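Local structure of ORF10 (Moritella marina, 6RIW) at residues Q139-A144 with F153-Y158; F190-A195 with V203-D208; I660-E665 with Y670-L675. The protein probably catalyses the chain-extending condensation in polyunsaturated fatty acid synthesis, this chain being the ketosynthase-chain length factor didomain of a longer synthase protein. All blocks are in the same frame, centred on the assembly; numbering follows the deposited sequence.

Interaction 1 stands apart, its centre 42 Å from that of interaction 2 and 40 Å from that of interaction 3, with nearest atoms about 21 and 19 Å away. Interactions 2 and 3 are neighbours, their centres 10 Å apart, and appear to be corresponding strand-helix contacts of the ketosynthase and the chain length factor, with Leu205 and Leu675 in matching positions. Strands 189-193 and 659-663 run antiparallel side by side, Ala191 O lying 2.9 Å from Ser663 N and Asp193 N lying 3.1 Å from Thr661 O, both probable hydrogen bonds; the sheet thus passes between the domains. Met1 of the magnesium site has its side chain about 10 Å from that of Leu205.

Interaction 1: Q139-A144 with F153-Y158; sequences QVVDNA and FQLTHY
Asp142 OD2 is gripped by at least two donors at the helix-loop contact. Leu155 N donates to the anti lone pair of Asp142 OD2, on the side away from OD1, over 2.8 Å in a nearly straight bond (N-H...O 172°). A water molecule donates to the same Asp142 OD2 at 2.9 Å and also to Leu155 O at 2.8 Å, so that OD2 holds Leu155 N directly and Leu155 O through the water. The carboxylate gets there because Asp142 CG is anti to the backbone N (chi1 171°), which carries the group off the helix flank towards the chain at Leu155. Its other oxygen, OD1, forms a salt bridge with Lys146, one helical turn on, and Lys146 NZ also donates to Phe153 O, so one lysine braces both partners; its charge would be expected to favour the ionised carboxylate. Asn143 ND2 donates to Gln139 OE1 at 3.0 Å from 40° above the carbonyl plane, and weakly to Asp142 OD1. Beside the polar bonds carbon meets carbon: Leu155 CB lies 3.9 Å from Asp142 CB, and Leu155 CD2 comes within 4.0 Å of Val141 CG1, the two side chains crossing at a slant. Asp142 O lies obliquely to the Phe153 ring, 4.1 Å from Phe153 CD2. The contact ties helix 129-148 of the ketosynthase to the extended chain that follows it. Helix 597-608, from the chain length factor, packs on Phe153, Leu155 and Thr156 of that chain, while helix 917-922 covers Val140 and Ala144.

Interaction 2: F190-A195 with V203-D208; sequences FALDAA and VKLACD
Leu192 CG is wedged between the backbone N and the carbonyl carbon (chi1 64°), while Leu205 CG stands anti to its own carbonyl carbon (chi1 -65°); these torsions bring Leu192 CD2 and Leu205 CD1 to 3.7 Å. Leu192 CA and Leu205 CA are 10.2 Å apart, so it is the branch ends that meet. The same Leu205 CD1 methyl lies at the edge of the Phe190 ring, near its plane, 4.5 Å from Phe190 CZ. Leu205 is also packed by Leu675 and Leu679 of helix 668-682 and by Leu290 of strand 283-292, which makes it a buried junction between helices and sheet. On the far flank of its helix, Lys204 NZ forms a salt bridge with Asp208 OD1 at 2.9 Å, through the syn lone pair. Where the strand ends, Asp193 OD1 accepts from Ala195 N at 2.8 Å in an Asx turn, shaping the bend into helix 198-211. A strand at the interface of the two halves that turns sharply into a buried helix is characteristic of the thiolase fold, consistent with other ketosynthases, where this turn carries the nucleophilic cysteine.

Interaction 3: I660-E665 with Y670-L675; sequences ITVSAE and YRCVEL
Ile660, near the start of strand 659-663, belongs to a strand-turn-helix unit of the thiolase fold, here in the chain length factor, and its CD1 meets Leu675 CD2 tip to tip at 4.2 Å. The axes of segments 660-663 and 670-675 approach to 8.6 Å, their directions 125° apart. Val662 carries most of the contact: Cys672 SG sits over its CB-H side, 3.5 Å from Val662 CB and about equally far from its two methyls. With CG1 anti to the backbone N (chi1 173°) that side is turned to the sulfur, leaving CG1 near Arg671 CB and Val662 CG2 3.9 Å from Leu675 CD2. Phe190 of the ketosynthase strand 189-193 packs on both Val662 and Leu675, joining the two domains here. At Ala664 the strand has ended, and its CB touches Arg671 CG at 3.7 Å. A bend at chi2 (-70°) leaves Arg671 CG there while its guanidinium reaches Glu674 and makes a cation-pi contact with Phe770. An alanine in place of Arg671 is likely to leave Glu674 without its buried counter-charge and Ala664 CB without its methylene cover. Glu674 OE2 is held by Ser188, whereas Arg671 NH2 donates, in the guanidinium plane, to the syn lone pair of Glu674 OE1 at 3.1 Å.

Interaction 1: Q139-A144 with F153-Y158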
loop_
_atom_site.group_PDB
_atom_site.type_symbol
_atom_site.label_atom_id
_atom_site.label_comp_id
_atom_site.label_asym_id
_atom_site.label_seq_id
_atom_site.Cartn_x
_atom_site.Cartn_y
_atom_site.Cartn_z
ATOM N N GLN A 139 24.702 -8.588 -9.642
ATOM C CA GLN A 139 25.940 -9.310 -9.370
ATOM C C GLN A 139 25.858 -10.726 -9.919
ATOM O O GLN A 139 26.835 -11.245 -10.478
ATOM C CB GLN A 139 26.245 -9.347 -7.865
ATOM C CG GLN A 139 27.608 -10.041 -7.536
ATOM C CD GLN A 139 28.813 -9.204 -7.967
ATOM O OE1 GLN A 139 29.854 -9.736 -8.389
ATOM N NE2 GLN A 139 28.672 -7.891 -7.874
ATOM N N VAL A 140 24.705 -11.380 -9.744
ATOM C CA VAL A 140 24.567 -12.743 -10.242
ATOM C C VAL A 140 24.616 -12.753 -11.768
ATOM O O VAL A 140 25.302 -13.589 -12.360
ATOM C CB VAL A 140 23.279 -13.399 -9.707
ATOM C CG1 VAL A 140 23.141 -14.829 -10.259
ATOM C CG2 VAL A 140 23.291 -13.426 -8.184
ATOM N N VAL A 141 23.932 -11.806 -12.422
ATOM C CA VAL A 141 24.016 -11.703 -13.886
ATOM C C VAL A 141 25.453 -11.459 -14.316
ATOM O O VAL A 141 25.963 -12.115 -15.233
ATOM C CB VAL A 141 23.090 -10.596 -14.424
ATOM C CG1 VAL A 141 23.368 -10.342 -15.946
ATOM C CG2 VAL A 141 21.614 -10.948 -14.229
ATOM N N ASP A 142 26.132 -10.511 -13.657
ATOM C CA ASP A 142 27.533 -10.232 -13.972
ATOM C C ASP A 142 28.383 -11.493 -13.916
ATOM O O ASP A 142 29.157 -11.783 -14.845
ATOM C CB ASP A 142 28.098 -9.190 -13.004
ATOM C CG ASP A 142 29.613 -9.015 -13.142
ATOM O OD1 ASP A 142 30.376 -9.831 -12.566
ATOM O OD2 ASP A 142 30.044 -8.049 -13.822
ATOM N N ASN A 143 28.288 -12.244 -12.812
ATOM C CA ASN A 143 29.158 -13.400 -12.651
ATOM C C ASN A 143 28.826 -14.503 -13.649
ATOM O O ASN A 143 29.734 -15.211 -14.104
ATOM C CB ASN A 143 29.072 -13.946 -11.236
ATOM C CG ASN A 143 29.538 -12.958 -10.184
ATOM O OD1 ASN A 143 29.446 -13.241 -8.990
ATOM N ND2 ASN A 143 30.020 -11.783 -10.615
ATOM N N ALA A 144 27.546 -14.677 -13.986
ATOM C CA ALA A 144 27.183 -15.654 -15.010
ATOM C C ALA A 144 27.784 -15.282 -16.362
ATOM O O ALA A 144 28.283 -16.150 -17.091
ATOM C CB ALA A 144 25.661 -15.760 -15.130
ATOM N N PHE A 153 34.716 -9.814 -18.193
ATOM C CA PHE A 153 33.452 -9.137 -18.438
ATOM C C PHE A 153 32.984 -8.422 -17.171
ATOM O O PHE A 153 33.124 -8.945 -16.062
ATOM C CB PHE A 153 32.374 -10.121 -18.891
ATOM C CG PHE A 153 31.038 -9.470 -19.078
ATOM C CD1 PHE A 153 30.704 -8.890 -20.290
ATOM C CD2 PHE A 153 30.133 -9.382 -18.029
ATOM C CE1 PHE A 153 29.488 -8.257 -20.462
ATOM C CE2 PHE A 153 28.912 -8.738 -18.207
ATOM C CZ PHE A 153 28.598 -8.185 -19.422
ATOM N N GLN A 154 32.432 -7.221 -17.338
ATOM C CA GLN A 154 31.884 -6.454 -16.222
ATOM C C GLN A 154 30.542 -5.869 -16.621
ATOM O O GLN A 154 30.442 -5.168 -17.628
ATOM C CB GLN A 154 32.799 -5.302 -15.806
ATOM C CG GLN A 154 34.074 -5.674 -15.118
ATOM C CD GLN A 154 34.849 -4.419 -14.805
ATOM O OE1 GLN A 154 35.213 -3.668 -15.707
ATOM N NE2 GLN A 154 35.063 -4.157 -13.535
ATOM N N LEU A 155 29.514 -6.150 -15.834
ATOM C CA LEU A 155 28.235 -5.490 -16.030
ATOM C C LEU A 155 28.263 -4.091 -15.424
ATOM O O LEU A 155 28.872 -3.864 -14.372
ATOM C CB LEU A 155 27.122 -6.321 -15.391
ATOM C CG LEU A 155 25.681 -5.873 -15.622
ATOM C CD1 LEU A 155 25.304 -6.000 -17.078
ATOM C CD2 LEU A 155 24.789 -6.776 -14.753
ATOM N N THR A 156 27.590 -3.151 -16.079
ATOM C CA THR A 156 27.486 -1.809 -15.517
ATOM C C THR A 156 26.320 -1.728 -14.529
ATOM O O THR A 156 25.336 -2.466 -14.639
ATOM C CB THR A 156 27.323 -0.756 -16.618
ATOM O OG1 THR A 156 26.111 -0.988 -17.338
ATOM C CG2 THR A 156 28.514 -0.807 -17.596
ATOM N N HIS A 157 26.447 -0.829 -13.548
ATOM C CA HIS A 157 25.347 -0.586 -12.614
ATOM C C HIS A 157 24.114 -0.028 -13.344
ATOM O O HIS A 157 24.218 0.678 -14.352
ATOM C CB HIS A 157 25.820 0.363 -11.496
ATOM C CG HIS A 157 25.065 0.226 -10.209
ATOM N ND1 HIS A 157 25.318 -0.774 -9.298
ATOM C CD2 HIS A 157 24.073 0.976 -9.675
ATOM C CE1 HIS A 157 24.516 -0.638 -8.259
ATOM N NE2 HIS A 157 23.749 0.416 -8.464
ATOM N N TYR A 158 22.918 -0.339 -12.821
ATOM C CA TYR A 158 21.689 -0.013 -13.553
ATOM C C TYR A 158 21.457 1.493 -13.696
ATOM O O TYR A 158 20.872 1.932 -14.690
ATOM C CB TYR A 158 20.485 -0.689 -12.879
ATOM C CG TYR A 158 19.967 0.042 -11.656
ATOM C CD1 TYR A 158 20.650 -0.010 -10.451
ATOM C CD2 TYR A 158 18.786 0.789 -11.726
ATOM C CE1 TYR A 158 20.160 0.683 -9.313
ATOM C CE2 TYR A 158 18.288 1.484 -10.608
ATOM C CZ TYR A 158 18.980 1.428 -9.419
ATOM O OH TYR A 158 18.482 2.129 -8.335
HETATM O O HOH W 1 30.351 -5.418 -12.599
#

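Interaction 2: F190-A195 with V203-D208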
loop_
_atom_site.group_PDB
_atom_site.type_symbol
_atom_site.label_atom_id
_atom_site.label_comp_id
_atom_site.label_asym_id
_atom_site.label_seq_id
_atom_site.Cartn_x
_atom_site.Cartn_y
_atom_site.Cartn_z
ATOM N N PHE A 190 -1.803 5.134 9.699
ATOM C CA PHE A 190 -1.523 4.028 8.792
ATOM C C PHE A 190 -1.592 4.557 7.367
ATOM O O PHE A 190 -2.051 5.673 7.120
ATOM C CB PHE A 190 -2.477 2.840 8.998
ATOM C CG PHE A 190 -3.956 3.158 8.799
ATOM C CD1 PHE A 190 -4.727 3.633 9.853
ATOM C CD2 PHE A 190 -4.571 2.920 7.570
ATOM C CE1 PHE A 190 -6.117 3.909 9.664
ATOM C CE2 PHE A 190 -5.937 3.162 7.374
ATOM C CZ PHE A 190 -6.711 3.660 8.422
ATOM N N ALA A 191 -1.070 3.761 6.443
ATOM C CA ALA A 191 -1.231 3.994 5.015
ATOM C C ALA A 191 -2.244 3.001 4.464
ATOM O O ALA A 191 -2.468 1.927 5.038
ATOM C CB ALA A 191 0.103 3.850 4.278
ATOM N N LEU A 192 -2.867 3.368 3.347
ATOM C CA LEU A 192 -3.797 2.463 2.680
ATOM C C LEU A 192 -3.605 2.566 1.177
ATOM O O LEU A 192 -3.026 3.532 0.670
ATOM C CB LEU A 192 -5.265 2.762 3.055
ATOM C CG LEU A 192 -5.869 4.110 2.641
ATOM C CD1 LEU A 192 -6.370 4.140 1.187
ATOM C CD2 LEU A 192 -7.045 4.451 3.559
ATOM N N ASP A 193 -4.127 1.567 0.460
ATOM C CA ASP A 193 -4.110 1.542 -1.000
ATOM C C ASP A 193 -5.500 1.129 -1.460
ATOM O O ASP A 193 -5.967 0.036 -1.130
ATOM C CB ASP A 193 -3.033 0.573 -1.519
ATOM C CG ASP A 193 -2.910 0.507 -3.059
ATOM O OD1 ASP A 193 -3.472 1.360 -3.800
ATOM O OD2 ASP A 193 -2.184 -0.424 -3.539
ATOM N N ALA A 194 -6.164 2.020 -2.179
ATOM C CA ALA A 194 -7.389 1.739 -2.921
ATOM C C ALA A 194 -7.220 2.187 -4.373
ATOM O O ALA A 194 -8.167 2.664 -4.994
ATOM C CB ALA A 194 -8.594 2.436 -2.282
ATOM N N ALA A 195 -5.999 2.064 -4.903
ATOM C CA ALA A 195 -5.613 2.492 -6.263
ATOM C C ALA A 195 -6.059 3.940 -6.451
ATOM O O ALA A 195 -5.817 4.764 -5.551
ATOM C CB ALA A 195 -6.147 1.499 -7.299
ATOM N N VAL A 203 -9.595 10.323 3.182
ATOM C CA VAL A 203 -10.397 11.405 3.763
ATOM C C VAL A 203 -11.625 10.842 4.477
ATOM O O VAL A 203 -11.923 11.208 5.628
ATOM C CB VAL A 203 -10.773 12.431 2.674
ATOM C CG1 VAL A 203 -11.863 13.398 3.181
ATOM C CG2 VAL A 203 -9.506 13.189 2.245
ATOM N N LYS A 204 -12.335 9.921 3.820
ATOM C CA LYS A 204 -13.532 9.339 4.413
ATOM C C LYS A 204 -13.201 8.593 5.707
ATOM O O LYS A 204 -13.882 8.760 6.721
ATOM C CB LYS A 204 -14.219 8.419 3.402
ATOM C CG LYS A 204 -15.453 7.695 3.940
ATOM C CD LYS A 204 -16.504 8.694 4.416
ATOM C CE LYS A 204 -17.717 7.998 5.072
ATOM N NZ LYS A 204 -17.371 6.725 5.770
ATOM N N LEU A 205 -12.146 7.769 5.704
ATOM C CA LEU A 205 -11.813 7.056 6.935
ATOM C C LEU A 205 -11.304 8.001 8.013
ATOM O O LEU A 205 -11.496 7.741 9.209
ATOM C CB LEU A 205 -10.769 5.963 6.642
ATOM C CG LEU A 205 -11.266 4.841 5.741
ATOM C CD1 LEU A 205 -10.137 3.825 5.556
ATOM C CD2 LEU A 205 -12.501 4.150 6.311
ATOM N N ALA A 206 -10.658 9.101 7.629
ATOM C CA ALA A 206 -10.224 10.056 8.644
ATOM C C ALA A 206 -11.426 10.750 9.281
ATOM O O ALA A 206 -11.444 10.973 10.502
ATOM C CB ALA A 206 -9.256 11.084 8.044
ATOM N N CYS A 207 -12.450 11.074 8.475
ATOM C CA CYS A 207 -13.715 11.550 9.035
ATOM C C CYS A 207 -14.310 10.538 10.010
ATOM O O CYS A 207 -14.798 10.920 11.085
ATOM C CB CYS A 207 -14.738 11.849 7.930
ATOM S SG CYS A 207 -14.282 13.178 6.802
ATOM N N ASP A 208 -14.285 9.246 9.651
ATOM C CA ASP A 208 -14.775 8.196 10.556
ATOM C C ASP A 208 -14.053 8.227 11.894
ATOM O O ASP A 208 -14.671 8.022 12.945
ATOM C CB ASP A 208 -14.583 6.804 9.946
ATOM C CG ASP A 208 -15.477 6.537 8.751
ATOM O OD1 ASP A 208 -16.436 7.303 8.499
ATOM O OD2 ASP A 208 -15.210 5.523 8.056
#

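Interaction 3: I660-E665 with Y670-L675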
loop_
_atom_site.group_PDB
_atom_site.type_symbol
_atom_site.label_atom_id
_atom_site.label_comp_id
_atom_site.label_asym_id
_atom_site.label_seq_id
_atom_site.Cartn_x
_atom_site.Cartn_y
_atom_site.Cartn_z
ATOM N N ILE A 660 -9.434 -2.897 0.631
ATOM C CA ILE A 660 -8.211 -2.105 0.577
ATOM C C ILE A 660 -7.048 -2.865 1.192
ATOM O O ILE A 660 -7.232 -3.828 1.937
ATOM C CB ILE A 660 -8.355 -0.755 1.313
ATOM C CG1 ILE A 660 -8.665 -0.993 2.801
ATOM C CG2 ILE A 660 -9.370 0.156 0.618
ATOM C CD1 ILE A 660 -8.648 0.292 3.644
ATOM N N THR A 661 -5.831 -2.395 0.906
ATOM C CA THR A 661 -4.706 -2.805 1.741
ATOM C C THR A 661 -4.463 -1.742 2.802
ATOM O O THR A 661 -4.815 -0.573 2.627
ATOM C CB THR A 661 -3.421 -3.055 0.928
ATOM O OG1 THR A 661 -2.966 -1.835 0.343
ATOM C CG2 THR A 661 -3.672 -4.092 -0.154
ATOM N N VAL A 662 -3.880 -2.179 3.921
ATOM C CA VAL A 662 -3.537 -1.338 5.057
ATOM C C VAL A 662 -2.086 -1.660 5.392
ATOM O O VAL A 662 -1.730 -2.839 5.512
ATOM C CB VAL A 662 -4.438 -1.625 6.277
ATOM C CG1 VAL A 662 -3.942 -0.866 7.502
ATOM C CG2 VAL A 662 -5.895 -1.228 5.972
ATOM N N SER A 663 -1.250 -0.635 5.509
ATOM C CA SER A 663 0.173 -0.831 5.752
ATOM C C SER A 663 0.594 -0.010 6.961
ATOM O O SER A 663 0.431 1.214 6.978
ATOM C CB SER A 663 0.994 -0.453 4.512
ATOM O OG SER A 663 0.591 -1.232 3.391
ATOM N N ALA A 664 1.132 -0.681 7.973
ATOM C CA ALA A 664 1.682 0.012 9.132
ATOM C C ALA A 664 2.836 -0.809 9.693
ATOM O O ALA A 664 2.973 -0.955 10.911
ATOM C CB ALA A 664 0.614 0.280 10.201
ATOM N N GLU A 665 3.646 -1.383 8.805
ATOM C CA GLU A 665 4.847 -2.171 9.161
ATOM C C GLU A 665 4.396 -3.358 10.027
ATOM O O GLU A 665 3.368 -3.993 9.729
ATOM C CB GLU A 665 5.889 -1.251 9.802
ATOM C CG GLU A 665 6.347 -0.092 8.883
ATOM C CD GLU A 665 6.833 -0.578 7.526
ATOM O OE1 GLU A 665 7.499 -1.648 7.480
ATOM O OE2 GLU A 665 6.533 0.082 6.494
ATOM N N TYR A 670 -2.706 -5.075 13.489
ATOM C CA TYR A 670 -3.384 -4.437 14.616
ATOM C C TYR A 670 -4.064 -3.130 14.204
ATOM O O TYR A 670 -5.140 -2.810 14.718
ATOM C CB TYR A 670 -2.381 -4.230 15.769
ATOM C CG TYR A 670 -1.707 -5.522 16.222
ATOM C CD1 TYR A 670 -2.391 -6.728 16.202
ATOM C CD2 TYR A 670 -0.380 -5.536 16.648
ATOM C CE1 TYR A 670 -1.781 -7.924 16.607
ATOM C CE2 TYR A 670 0.238 -6.731 17.056
ATOM C CZ TYR A 670 -0.470 -7.909 17.038
ATOM O OH TYR A 670 0.150 -9.082 17.443
ATOM N N ARG A 671 -3.488 -2.376 13.259
ATOM C CA ARG A 671 -4.228 -1.233 12.724
ATOM C C ARG A 671 -5.489 -1.671 11.971
ATOM O O ARG A 671 -6.487 -0.938 11.973
ATOM C CB ARG A 671 -3.340 -0.375 11.818
ATOM C CG ARG A 671 -2.196 0.357 12.555
ATOM C CD ARG A 671 -2.685 1.492 13.479
ATOM N NE ARG A 671 -1.554 2.184 14.115
ATOM C CZ ARG A 671 -1.676 3.071 15.106
ATOM N NH1 ARG A 671 -0.588 3.651 15.615
ATOM N NH2 ARG A 671 -2.882 3.389 15.586
ATOM N N CYS A 672 -5.466 -2.834 11.310
ATOM C CA CYS A 672 -6.684 -3.352 10.674
ATOM C C CYS A 672 -7.748 -3.691 11.704
ATOM O O CYS A 672 -8.949 -3.492 11.464
ATOM C CB CYS A 672 -6.375 -4.609 9.852
ATOM S SG CYS A 672 -5.481 -4.301 8.312
ATOM N N VAL A 673 -7.343 -4.277 12.830
ATOM C CA VAL A 673 -8.316 -4.577 13.882
ATOM C C VAL A 673 -8.994 -3.291 14.351
ATOM O O VAL A 673 -10.223 -3.221 14.489
ATOM C CB VAL A 673 -7.619 -5.321 15.034
ATOM C CG1 VAL A 673 -8.562 -5.498 16.227
ATOM C CG2 VAL A 673 -7.067 -6.683 14.543
ATOM N N GLU A 674 -8.191 -2.247 14.601
ATOM C CA GLU A 674 -8.720 -0.939 14.991
ATOM C C GLU A 674 -9.641 -0.370 13.923
ATOM O O GLU A 674 -10.722 0.152 14.232
ATOM C CB GLU A 674 -7.564 0.026 15.252
ATOM C CG GLU A 674 -7.970 1.486 15.517
ATOM C CD GLU A 674 -6.752 2.372 15.856
ATOM O OE1 GLU A 674 -5.774 2.442 15.057
ATOM O OE2 GLU A 674 -6.770 2.980 16.940
ATOM N N LEU A 675 -9.241 -0.473 12.662
ATOM C CA LEU A 675 -10.096 -0.004 11.566
ATOM C C LEU A 675 -11.396 -0.803 11.478
ATOM O O LEU A 675 -12.481 -0.225 11.292
ATOM C CB LEU A 675 -9.322 -0.084 10.243
ATOM C CG LEU A 675 -10.056 0.322 8.956
ATOM C CD1 LEU A 675 -10.686 1.705 9.125
ATOM C CD2 LEU A 675 -9.049 0.311 7.781
#